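Local coordinates for purine nucleoside phosphorylase (PDB 1ODJ) that catalyses the reversible phosphorolysis of purine nucleosides, using inorganic phosphate to release the free base and ribose 1-phosphate, at the guanosine site. Sequence-based numbering; all coordinates share one arbitrary frame. Chains: chain A/B, Purine nucleoside phosphorylase.

The guanosine site. Residues chain A 65, 87, 90-92, 156, 159, 178-181, 203-204, 206; chain B 5, 44. With GMP (guanosine), chain C.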
loop_
_atom_site.group_PDB
_atom_site.type_symbol
_atom_site.label_atom_id
_atom_site.label_comp_id
_atom_site.label_asym_id
_atom_site.label_seq_id
_atom_site.Cartn_x
_atom_site.Cartn_y
_atom_site.Cartn_z
ATOM N N MET A 65 23.979 -9.445 -9.310
ATOM C CA MET A 65 23.105 -8.327 -9.650
ATOM C C MET A 65 21.798 -8.393 -8.868
ATOM O O MET A 65 21.120 -9.422 -8.856
ATOM C CB MET A 65 22.812 -8.306 -11.155
ATOM C CG MET A 65 24.035 -8.053 -12.032
ATOM S SD MET A 65 23.623 -7.735 -13.766
ATOM C CE MET A 65 23.323 -9.399 -14.313
ATOM N N ARG A 87 30.712 -1.058 -1.385
ATOM C CA ARG A 87 30.272 -1.500 -2.696
ATOM C C ARG A 87 31.005 -0.663 -3.730
ATOM O O ARG A 87 31.036 0.557 -3.628
ATOM C CB ARG A 87 28.762 -1.294 -2.856
ATOM C CG ARG A 87 28.245 -1.619 -4.260
ATOM C CD ARG A 87 26.724 -1.550 -4.368
ATOM N NE ARG A 87 26.327 -0.933 -5.625
ATOM C CZ ARG A 87 26.544 -1.470 -6.820
ATOM N NH1 ARG A 87 27.140 -2.647 -6.921
ATOM N NH2 ARG A 87 26.213 -0.806 -7.920
ATOM N N THR A 90 28.915 0.079 -10.785
ATOM C CA THR A 90 28.557 1.013 -11.854
ATOM C C THR A 90 27.111 1.440 -11.729
ATOM O O THR A 90 26.360 0.860 -10.947
ATOM C CB THR A 90 28.727 0.370 -13.214
ATOM O OG1 THR A 90 27.917 -0.811 -13.274
ATOM C CG2 THR A 90 30.175 0.004 -13.444
ATOM N N ALA A 91 26.710 2.444 -12.504
ATOM C CA ALA A 91 25.339 2.928 -12.438
ATOM C C ALA A 91 24.908 3.741 -13.653
ATOM O O ALA A 91 25.728 4.356 -14.320
ATOM C CB ALA A 91 25.141 3.755 -11.154
ATOM N N GLY A 92 23.605 3.736 -13.930
ATOM C CA GLY A 92 23.079 4.495 -15.051
ATOM C C GLY A 92 22.631 5.869 -14.596
ATOM O O GLY A 92 21.767 5.971 -13.741
ATOM N N GLU A 156 16.879 -0.122 -7.788
ATOM C CA GLU A 156 15.686 -0.774 -8.302
ATOM C C GLU A 156 15.884 -2.280 -8.488
ATOM O O GLU A 156 16.985 -2.801 -8.308
ATOM C CB GLU A 156 15.228 -0.125 -9.618
ATOM C CG GLU A 156 16.261 -0.105 -10.733
ATOM C CD GLU A 156 15.716 0.536 -12.008
ATOM O OE1 GLU A 156 16.476 0.639 -12.992
ATOM O OE2 GLU A 156 14.530 0.935 -12.035
ATOM N N PHE A 159 15.680 -3.879 -14.003
ATOM C CA PHE A 159 16.583 -3.113 -14.857
ATOM C C PHE A 159 15.849 -2.546 -16.070
ATOM O O PHE A 159 15.908 -1.338 -16.332
ATOM C CB PHE A 159 17.709 -4.032 -15.329
ATOM C CG PHE A 159 18.802 -3.334 -16.073
ATOM C CD1 PHE A 159 19.855 -2.731 -15.391
ATOM C CD2 PHE A 159 18.804 -3.302 -17.458
ATOM C CE1 PHE A 159 20.906 -2.104 -16.085
ATOM C CE2 PHE A 159 19.847 -2.679 -18.160
ATOM C CZ PHE A 159 20.901 -2.081 -17.467
ATOM N N PHE A 178 20.865 5.275 -11.220
ATOM C CA PHE A 178 20.237 4.022 -10.841
ATOM C C PHE A 178 21.223 2.862 -10.789
ATOM O O PHE A 178 22.139 2.774 -11.614
ATOM C CB PHE A 178 19.081 3.690 -11.810
ATOM C CG PHE A 178 17.860 4.572 -11.641
ATOM C CD1 PHE A 178 17.902 5.932 -11.970
ATOM C CD2 PHE A 178 16.674 4.048 -11.149
ATOM C CE1 PHE A 178 16.775 6.757 -11.809
ATOM C CE2 PHE A 178 15.543 4.869 -10.984
ATOM C CZ PHE A 178 15.602 6.225 -11.317
ATOM N N GLU A 179 21.026 1.996 -9.792
ATOM C CA GLU A 179 21.844 0.804 -9.587
ATOM C C GLU A 179 20.999 -0.291 -8.921
ATOM O O GLU A 179 19.798 -0.117 -8.741
ATOM C CB GLU A 179 23.118 1.138 -8.777
ATOM C CG GLU A 179 22.936 1.906 -7.474
ATOM C CD GLU A 179 22.866 1.002 -6.260
ATOM O OE1 GLU A 179 21.745 0.782 -5.752
ATOM O OE2 GLU A 179 23.931 0.507 -5.817
ATOM N N MET A 180 21.605 -1.414 -8.555
ATOM C CA MET A 180 20.820 -2.507 -7.981
ATOM C C MET A 180 21.358 -3.221 -6.744
ATOM O O MET A 180 21.196 -4.431 -6.626
ATOM C CB MET A 180 20.539 -3.558 -9.076
ATOM C CG MET A 180 19.523 -3.102 -10.135
ATOM S SD MET A 180 19.461 -4.092 -11.684
ATOM C CE MET A 180 18.982 -5.744 -11.024
ATOM N N GLU A 181 21.996 -2.498 -5.823
ATOM C CA GLU A 181 22.516 -3.130 -4.604
ATOM C C GLU A 181 22.589 -2.257 -3.371
ATOM O O GLU A 181 22.294 -2.726 -2.272
ATOM C CB GLU A 181 23.901 -3.715 -4.836
ATOM C CG GLU A 181 23.896 -4.966 -5.663
ATOM C CD GLU A 181 23.882 -4.650 -7.121
ATOM O OE1 GLU A 181 23.539 -5.550 -7.923
ATOM O OE2 GLU A 181 24.226 -3.494 -7.457
ATOM N N SER A 203 28.268 4.405 -15.896
ATOM C CA SER A 203 28.561 3.627 -17.097
ATOM C C SER A 203 27.743 4.046 -18.322
ATOM O O SER A 203 28.032 3.625 -19.442
ATOM C CB SER A 203 28.371 2.127 -16.825
ATOM O OG SER A 203 27.020 1.815 -16.550
ATOM N N ASN A 204 26.732 4.881 -18.112
ATOM C CA ASN A 204 25.894 5.354 -19.214
ATOM C C ASN A 204 24.716 6.202 -18.726
ATOM O O ASN A 204 24.406 6.244 -17.534
ATOM C CB ASN A 204 25.336 4.168 -20.002
ATOM C CG ASN A 204 24.467 3.269 -19.147
ATOM O OD1 ASN A 204 24.912 2.225 -18.673
ATOM N ND2 ASN A 204 23.220 3.682 -18.929
ATOM N N ILE A 206 20.692 6.856 -18.788
ATOM C CA ILE A 206 19.478 6.075 -18.996
ATOM C C ILE A 206 18.808 6.385 -20.337
ATOM O O ILE A 206 18.451 7.534 -20.619
ATOM C CB ILE A 206 18.471 6.322 -17.856
ATOM C CG1 ILE A 206 19.045 5.803 -16.538
ATOM C CG2 ILE A 206 17.146 5.645 -18.164
ATOM C CD1 ILE A 206 19.280 4.314 -16.514
ATOM N N HIS B 5 24.043 -7.769 -20.833
ATOM C CA HIS B 5 24.578 -8.764 -19.914
ATOM C C HIS B 5 24.874 -10.118 -20.554
ATOM O O HIS B 5 26.031 -10.546 -20.584
ATOM C CB HIS B 5 23.627 -8.912 -18.734
ATOM C CG HIS B 5 23.258 -7.606 -18.101
ATOM N ND1 HIS B 5 22.443 -6.682 -18.721
ATOM C CD2 HIS B 5 23.597 -7.065 -16.909
ATOM C CE1 HIS B 5 22.296 -5.631 -17.935
ATOM N NE2 HIS B 5 22.985 -5.838 -16.830
ATOM N N ARG B 44 29.998 -11.596 -16.548
ATOM C CA ARG B 44 29.297 -11.546 -15.273
ATOM C C ARG B 44 28.995 -12.924 -14.658
ATOM O O ARG B 44 28.057 -13.069 -13.861
ATOM C CB ARG B 44 28.004 -10.754 -15.442
ATOM C CG ARG B 44 28.220 -9.255 -15.423
ATOM C CD ARG B 44 26.939 -8.534 -15.749
ATOM N NE ARG B 44 27.052 -7.094 -15.557
ATOM C CZ ARG B 44 27.194 -6.508 -14.371
ATOM N NH1 ARG B 44 27.252 -7.245 -13.268
ATOM N NH2 ARG B 44 27.231 -5.182 -14.281
HETATM O "O5'" GMP C . 24.147 -3.926 -15.384
HETATM C "C5'" GMP C . 23.247 -3.782 -14.302
HETATM C "C4'" GMP C . 24.152 -3.827 -13.070
HETATM O "O4'" GMP C . 25.157 -2.752 -12.999
HETATM C "C3'" GMP C . 23.381 -3.687 -11.764
HETATM O "O3'" GMP C . 23.977 -4.661 -10.860
HETATM C "C2'" GMP C . 23.599 -2.237 -11.267
HETATM O "O2'" GMP C . 24.024 -2.120 -9.905
HETATM C "C1'" GMP C . 24.552 -1.622 -12.341
HETATM N N9 GMP C . 23.925 -0.651 -13.301
HETATM C C8 GMP C . 24.632 0.052 -14.250
HETATM N N7 GMP C . 23.889 0.838 -14.974
HETATM C C5 GMP C . 22.600 0.654 -14.486
HETATM C C6 GMP C . 21.367 1.252 -14.895
HETATM O O6 GMP C . 21.170 2.083 -15.797
HETATM N N1 GMP C . 20.297 0.789 -14.141
HETATM C C2 GMP C . 20.388 -0.122 -13.125
HETATM N N2 GMP C . 19.227 -0.435 -12.527
HETATM N N3 GMP C . 21.530 -0.692 -12.725
HETATM C C4 GMP C . 22.593 -0.258 -13.448
HETATM O O HOH W 1 17.789 1.701 -14.743
#
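Guanosine fills the nucleoside pocket of a hexameric purine nucleoside phosphorylase, between the ends of strands 84-93, 152-156, 175-179 and 195-205 of chain A, with B:His5 and B:Arg44 of a neighbouring subunit completing the ribose side. Burial is nearly total: 403 of the ligand's 424 Å² is hidden. A:Glu181, its CG beside the backbone N and its chain bent at chi2 (84°), grips the ribose diol with both carboxylate oxygens through their syn lone pairs. A:Glu181 OE2 accepts from guanosine O2', the 2'-hydroxyl, at 2.8 Å, and A:Glu181 OE1 from guanosine O3' at 3.1 Å. The backbone N of A:Met180 donates to O2' as well. Beside the 2'-hydroxyl, which its NH2 approaches closely, A:Arg87 probably helps to position the acid: its NH1 forms a salt bridge with A:Glu181 OE2, which sits above the guanidinium plane, offset toward its rim, and would favour ionised A:Glu181, while its NE donates a charge-reinforced hydrogen bond to A:Glu179 OE2. Across the subunit boundary, B:His5 NE2 meets guanosine O5', the 5'-hydroxyl, at 2.7 Å, donor undecided. The purine lies between A:Ala91 CA, over the face of the five-membered ring and 3.7 Å from its centroid (a CH-pi contact), and the A:Phe159 ring, edge-to-face with CG anti to the backbone N (chi1 -173°). The guanine edge is read by A:Glu156, extended beyond CG: A:Glu156 OE1 takes guanosine N2, the exocyclic amine, on its anti lone pair at 3.0 Å, and a water lies almost straight in line with N1-H, its oxygen 2.7 Å from guanosine N1.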